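Long-range contacts in putative NADPH:quinone reductase (Bacillus thuringiensis, PDB 3GMS), which probably reduces quinones with NADPH, as a member of the medium-chain dehydrogenase/reductase family: residues A[89-94]-A[109-115]; A[67-71]-A[122-127]. All blocks are in the same frame, centred on the assembly; numbering follows the deposited sequence.

Interaction 1: A[89-94]-A[109-115]; sequences RVLPLR and FVVPIPD
With CG anti to its carbonyl carbon (chi1 -57°) and the chain bent at chi3 (55°), Arg94 lays its guanidinium flat on one face of the Phe109 ring. The planes are only 17° apart and CZ of Arg94 stands 3.9 Å from the centroid of Phe109, a cation-pi stack; CD of Arg94 adds a CH-pi contact on the ring. The backbones between form an antiparallel pair. Leu91 and Val111 exchange N-H and C=O, with Leu91 N to Val111 O at 2.8 Å, and Ile113 N reaches Arg89 O at 3.0 Å. On the sheet face that carries Leu91 and Val111, Leu91 crosses Ile113 at about a right angle, its CG 3.8 Å from Ile113 CD1, while Val90 CB meets Val110 CG1 at 3.5 Å on the other face. Farther along, a bend at chi3 turns the Arg89 guanidinium so that Ile113 CG2 lies over one face. Its NH1 donates a hydrogen bond to a water that in turn donates to Ile113 O and Asp115 OD1, whereas NH2 holds Ile117 O and forms a salt bridge with Asp119. This is plain beta pairing within the GroES-like domain. Strand 89-92 runs between 71-77 and 110-112; Val90, Pro92 and Val110 pack on strand 34-43, while Leu93 and Val111 touch Trp280 of helix 277-292, which also meets the Arg94 cation.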
loop_
_atom_site.group_PDB
_atom_site.type_symbol
_atom_site.label_atom_id
_atom_site.label_comp_id
_atom_site.label_asym_id
_atom_site.label_seq_id
_atom_site.Cartn_x
_atom_site.Cartn_y
_atom_site.Cartn_z
ATOM N N ARG A 89 15.522 14.620 4.953
ATOM C CA ARG A 89 14.145 14.101 4.893
ATOM C C ARG A 89 14.187 12.657 4.382
ATOM O O ARG A 89 14.795 12.375 3.353
ATOM C CB ARG A 89 13.255 14.945 3.948
ATOM C CG ARG A 89 12.046 15.588 4.658
ATOM C CD ARG A 89 11.004 16.307 3.750
ATOM N NE ARG A 89 11.574 16.576 2.457
ATOM C CZ ARG A 89 10.940 16.374 1.315
ATOM N NH1 ARG A 89 11.585 16.569 0.188
ATOM N NH2 ARG A 89 9.681 15.942 1.304
ATOM N N VAL A 90 13.511 11.767 5.104
ATOM C CA VAL A 90 13.601 10.330 4.882
ATOM C C VAL A 90 12.269 9.639 5.164
ATOM O O VAL A 90 11.450 10.166 5.928
ATOM C CB VAL A 90 14.664 9.654 5.824
ATOM C CG1 VAL A 90 16.055 10.317 5.648
ATOM C CG2 VAL A 90 14.254 9.647 7.258
ATOM N N LEU A 91 12.094 8.451 4.586
ATOM C CA LEU A 91 11.036 7.541 5.080
ATOM C C LEU A 91 11.654 6.561 6.082
ATOM O O LEU A 91 12.514 5.756 5.696
ATOM C CB LEU A 91 10.391 6.753 3.927
ATOM C CG LEU A 91 10.061 7.539 2.657
ATOM C CD1 LEU A 91 9.491 6.565 1.585
ATOM C CD2 LEU A 91 9.116 8.742 2.908
ATOM N N PRO A 92 11.250 6.636 7.353
ATOM C CA PRO A 92 11.867 5.668 8.291
ATOM C C PRO A 92 11.070 4.341 8.379
ATOM O O PRO A 92 10.207 4.178 9.255
ATOM C CB PRO A 92 11.843 6.427 9.592
ATOM C CG PRO A 92 10.603 7.311 9.523
ATOM C CD PRO A 92 10.418 7.653 8.061
ATOM N N LEU A 93 11.325 3.431 7.455
ATOM C CA LEU A 93 10.422 2.281 7.248
ATOM C C LEU A 93 10.962 1.041 7.947
ATOM O O LEU A 93 12.123 1.020 8.339
ATOM C CB LEU A 93 10.208 2.050 5.750
ATOM C CG LEU A 93 9.784 3.272 4.930
ATOM C CD1 LEU A 93 9.678 2.971 3.427
ATOM C CD2 LEU A 93 8.421 3.824 5.446
ATOM N N ARG A 94 10.099 0.042 8.131
ATOM C CA ARG A 94 10.463 -1.291 8.676
ATOM C C ARG A 94 11.079 -1.206 10.055
ATOM O O ARG A 94 11.994 -1.993 10.399
ATOM C CB ARG A 94 11.405 -2.027 7.694
ATOM C CG ARG A 94 10.809 -2.188 6.316
ATOM C CD ARG A 94 11.731 -2.834 5.265
ATOM N NE ARG A 94 12.250 -4.148 5.680
ATOM C CZ ARG A 94 13.048 -4.880 4.908
ATOM N NH1 ARG A 94 13.342 -4.454 3.678
ATOM N NH2 ARG A 94 13.538 -6.032 5.359
ATOM N N PHE A 109 17.115 0.694 6.350
ATOM C CA PHE A 109 15.779 0.815 5.766
ATOM C C PHE A 109 15.301 2.254 5.723
ATOM O O PHE A 109 14.117 2.517 5.506
ATOM C CB PHE A 109 14.785 -0.032 6.569
ATOM C CG PHE A 109 15.233 -1.454 6.735
ATOM C CD1 PHE A 109 15.677 -2.186 5.625
ATOM C CD2 PHE A 109 15.243 -2.047 7.999
ATOM C CE1 PHE A 109 16.129 -3.522 5.767
ATOM C CE2 PHE A 109 15.698 -3.375 8.141
ATOM C CZ PHE A 109 16.132 -4.094 7.020
ATOM N N VAL A 110 16.212 3.188 5.986
ATOM C CA VAL A 110 15.918 4.601 5.836
ATOM C C VAL A 110 15.973 4.998 4.350
ATOM O O VAL A 110 16.995 4.833 3.683
ATOM C CB VAL A 110 16.910 5.442 6.697
ATOM C CG1 VAL A 110 16.763 6.880 6.379
ATOM C CG2 VAL A 110 16.659 5.205 8.202
ATOM N N VAL A 111 14.871 5.501 3.808
ATOM C CA VAL A 111 14.826 5.907 2.404
ATOM C C VAL A 111 14.968 7.420 2.243
ATOM O O VAL A 111 14.066 8.175 2.617
ATOM C CB VAL A 111 13.470 5.468 1.728
ATOM C CG1 VAL A 111 13.438 5.862 0.280
ATOM C CG2 VAL A 111 13.218 3.942 1.912
ATOM N N PRO A 112 16.088 7.880 1.648
ATOM C CA PRO A 112 16.281 9.316 1.412
ATOM C C PRO A 112 15.259 9.848 0.432
ATOM O O PRO A 112 14.981 9.188 -0.554
ATOM C CB PRO A 112 17.679 9.372 0.749
ATOM C CG PRO A 112 18.369 8.117 1.203
ATOM C CD PRO A 112 17.250 7.076 1.194
ATOM N N ILE A 113 14.713 11.040 0.700
ATOM C CA ILE A 113 13.759 11.684 -0.199
ATOM C C ILE A 113 14.374 12.992 -0.752
ATOM O O ILE A 113 14.880 13.790 0.017
ATOM C CB ILE A 113 12.451 12.020 0.531
ATOM C CG1 ILE A 113 11.795 10.706 0.995
ATOM C CG2 ILE A 113 11.518 12.812 -0.397
ATOM C CD1 ILE A 113 11.217 9.816 -0.142
ATOM N N PRO A 114 14.351 13.176 -2.072
ATOM C CA PRO A 114 14.963 14.386 -2.679
ATOM C C PRO A 114 14.088 15.620 -2.477
ATOM O O PRO A 114 12.886 15.493 -2.252
ATOM C CB PRO A 114 15.058 14.011 -4.165
ATOM C CG PRO A 114 13.935 13.083 -4.394
ATOM C CD PRO A 114 13.783 12.282 -3.097
ATOM N N ASP A 115 14.692 16.809 -2.540
ATOM C CA ASP A 115 13.975 18.067 -2.321
ATOM C C ASP A 115 12.804 18.276 -3.299
ATOM O O ASP A 115 11.821 18.957 -2.978
ATOM C CB ASP A 115 14.952 19.248 -2.416
ATOM C CG ASP A 115 16.004 19.227 -1.320
ATOM O OD1 ASP A 115 15.877 18.464 -0.340
ATOM O OD2 ASP A 115 16.983 19.988 -1.448
HETATM O O HOH W 1 14.465 16.424 0.673
HETATM O O HOH W 2 16.947 13.483 1.849
#

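Interaction 2: A[67-71]-A[122-127]; sequences GYEGV and AAQMYI
OE2 of Glu69 is gripped by two donors: the backbone N of Tyr126, 2.9 Å from OE2, and a water also 2.9 Å from it. The Tyr126 N-H arrives on the syn side of the carboxylate but 31° out of its plane. The same water donates to Ala122 O and accepts from Gly70 N, so it ties both backbones to the carboxylate. Ala123 O lies 3.1 Å from Glu69 OE2, acceptor against acceptor, and the peptide N-H and the water probably offset the repulsion. The other oxygen, OE1, accepts a hydrogen bond from Asn45 ND2 and lies 2.6 Å from a second water, which also sits by Gln124 O. This buried carboxylate is thus held at both oxygens. Setting CG between the backbone N and the carbonyl carbon (chi1 73°) and extending the rest sends the Glu69 carboxylate into the bend of 122-127, which begins as a type I turn closed by Met125 N to Ala122 O. Around this polar centre the contacts are apolar or edge-on. Tyr126 presents its ring edge to Tyr68 O, 3.4 Å from CD2 of Tyr126, and to Glu69 CB; Tyr68 CB rests on Ile127 CD1. At the opposite end Val71 CG2 meets Ala122 CB at 4.0 Å, and Gly70 passes close to Ala123, their CA atoms 4.1 Å apart. Through the buried Glu69 side chain, a loop of the GroES-like domain leading into strand 71-77 is tied to the turn between helices 119-122 and 127-139, with Met125 packed on helix 277-292 and Ala123 touching Val41 of strand 34-43 and Phe328 of strand 326-330.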
loop_
_atom_site.group_PDB
_atom_site.type_symbol
_atom_site.label_atom_id
_atom_site.label_comp_id
_atom_site.label_asym_id
_atom_site.label_seq_id
_atom_site.Cartn_x
_atom_site.Cartn_y
_atom_site.Cartn_z
ATOM N N GLY A 67 0.723 2.303 11.952
ATOM C CA GLY A 67 1.333 3.091 10.879
ATOM C C GLY A 67 2.566 2.458 10.256
ATOM O O GLY A 67 3.578 2.182 10.914
ATOM N N TYR A 68 2.474 2.223 8.961
ATOM C CA TYR A 68 3.596 1.605 8.230
ATOM C C TYR A 68 4.396 2.582 7.443
ATOM O O TYR A 68 5.504 2.234 6.966
ATOM C CB TYR A 68 3.127 0.472 7.290
ATOM C CG TYR A 68 2.724 -0.745 8.051
ATOM C CD1 TYR A 68 3.680 -1.607 8.580
ATOM C CD2 TYR A 68 1.385 -0.989 8.337
ATOM C CE1 TYR A 68 3.323 -2.745 9.298
ATOM C CE2 TYR A 68 1.009 -2.147 9.055
ATOM C CZ TYR A 68 1.980 -2.999 9.535
ATOM O OH TYR A 68 1.644 -4.115 10.270
ATOM N N GLU A 69 3.868 3.773 7.210
ATOM C CA GLU A 69 4.644 4.700 6.376
ATOM C C GLU A 69 4.520 6.182 6.761
ATOM O O GLU A 69 3.752 6.552 7.661
ATOM C CB GLU A 69 4.407 4.450 4.879
ATOM C CG GLU A 69 3.088 4.885 4.371
ATOM C CD GLU A 69 2.950 4.711 2.851
ATOM O OE1 GLU A 69 1.902 4.215 2.464
ATOM O OE2 GLU A 69 3.845 5.097 2.048
ATOM N N GLY A 70 5.281 7.011 6.071
ATOM C CA GLY A 70 5.314 8.458 6.317
ATOM C C GLY A 70 6.723 9.005 6.139
ATOM O O GLY A 70 7.679 8.243 5.928
ATOM N N VAL A 71 6.846 10.324 6.264
ATOM C CA VAL A 71 8.105 10.999 6.003
ATOM C C VAL A 71 8.440 11.864 7.220
ATOM O O VAL A 71 7.536 12.357 7.900
ATOM C CB VAL A 71 7.967 11.872 4.747
ATOM C CG1 VAL A 71 6.927 12.976 4.970
ATOM C CG2 VAL A 71 9.313 12.474 4.328
ATOM N N ALA A 122 5.733 12.055 -0.727
ATOM C CA ALA A 122 6.671 11.158 -0.078
ATOM C C ALA A 122 6.003 10.212 0.926
ATOM O O ALA A 122 6.341 9.020 1.026
ATOM C CB ALA A 122 7.783 11.986 0.641
ATOM N N ALA A 123 5.019 10.741 1.628
ATOM C CA ALA A 123 4.336 9.977 2.650
ATOM C C ALA A 123 3.521 8.792 2.076
ATOM O O ALA A 123 2.944 7.994 2.844
ATOM C CB ALA A 123 3.430 10.933 3.465
ATOM N N GLN A 124 3.403 8.730 0.747
ATOM C CA GLN A 124 2.621 7.696 0.062
ATOM C C GLN A 124 3.478 6.762 -0.773
ATOM O O GLN A 124 2.948 5.900 -1.524
ATOM C CB GLN A 124 1.538 8.335 -0.824
ATOM C CG GLN A 124 0.471 9.128 -0.088
ATOM C CD GLN A 124 -0.465 9.752 -1.098
ATOM O OE1 GLN A 124 -1.308 9.067 -1.657
ATOM N NE2 GLN A 124 -0.245 11.014 -1.416
ATOM N N MET A 125 4.808 6.867 -0.599
ATOM C CA MET A 125 5.756 6.196 -1.497
ATOM C C MET A 125 5.904 4.672 -1.295
ATOM O O MET A 125 6.348 3.976 -2.203
ATOM C CB MET A 125 7.141 6.860 -1.385
ATOM C CG MET A 125 8.236 6.436 -2.435
ATOM S SD MET A 125 7.974 7.155 -4.102
ATOM C CE MET A 125 8.088 8.865 -3.721
ATOM N N TYR A 126 5.534 4.177 -0.115
ATOM C CA TYR A 126 5.879 2.813 0.282
ATOM C C TYR A 126 4.813 1.795 -0.066
ATOM O O TYR A 126 4.941 1.060 -1.012
ATOM C CB TYR A 126 6.205 2.799 1.768
ATOM C CG TYR A 126 6.537 1.450 2.405
ATOM C CD1 TYR A 126 7.124 0.386 1.670
ATOM C CD2 TYR A 126 6.322 1.283 3.774
ATOM C CE1 TYR A 126 7.437 -0.822 2.310
ATOM C CE2 TYR A 126 6.639 0.092 4.426
ATOM C CZ TYR A 126 7.201 -0.951 3.680
ATOM O OH TYR A 126 7.513 -2.137 4.314
ATOM N N ILE A 127 3.721 1.756 0.678
ATOM C CA ILE A 127 2.897 0.569 0.636
ATOM C C ILE A 127 2.251 0.272 -0.731
ATOM O O ILE A 127 2.442 -0.812 -1.265
ATOM C CB ILE A 127 1.790 0.627 1.759
ATOM C CG1 ILE A 127 2.457 0.563 3.154
ATOM C CG2 ILE A 127 0.842 -0.554 1.626
ATOM C CD1 ILE A 127 3.148 -0.753 3.449
HETATM O O HOH W 3 1.510 3.941 -0.130
HETATM O O HOH W 4 5.996 6.766 2.996
#

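In the fold
Interaction 1 and interaction 2 lie side by side, their centres about 9 Å apart, and the pairing of strands 89-92 and 110-112 falls in sequence between the two segments of interaction 2. They touch through Leu91, whose CD2 is 3.4 Å from both Ala122 O and Gly70 O, and through Val90 O, 3.5 Å from Val71 CG2. Leu93 also packs against the CB end of Glu69 and on Tyr126, and Arg94 touches Tyr126, so the residues after strand 89-92 lie over the Glu69 stem and the Tyr126 side chain. Helix 277-292 borders both, meeting Leu93 and Val111 in one and Met125 in the other. Neither contact includes a bound cofactor or substrate.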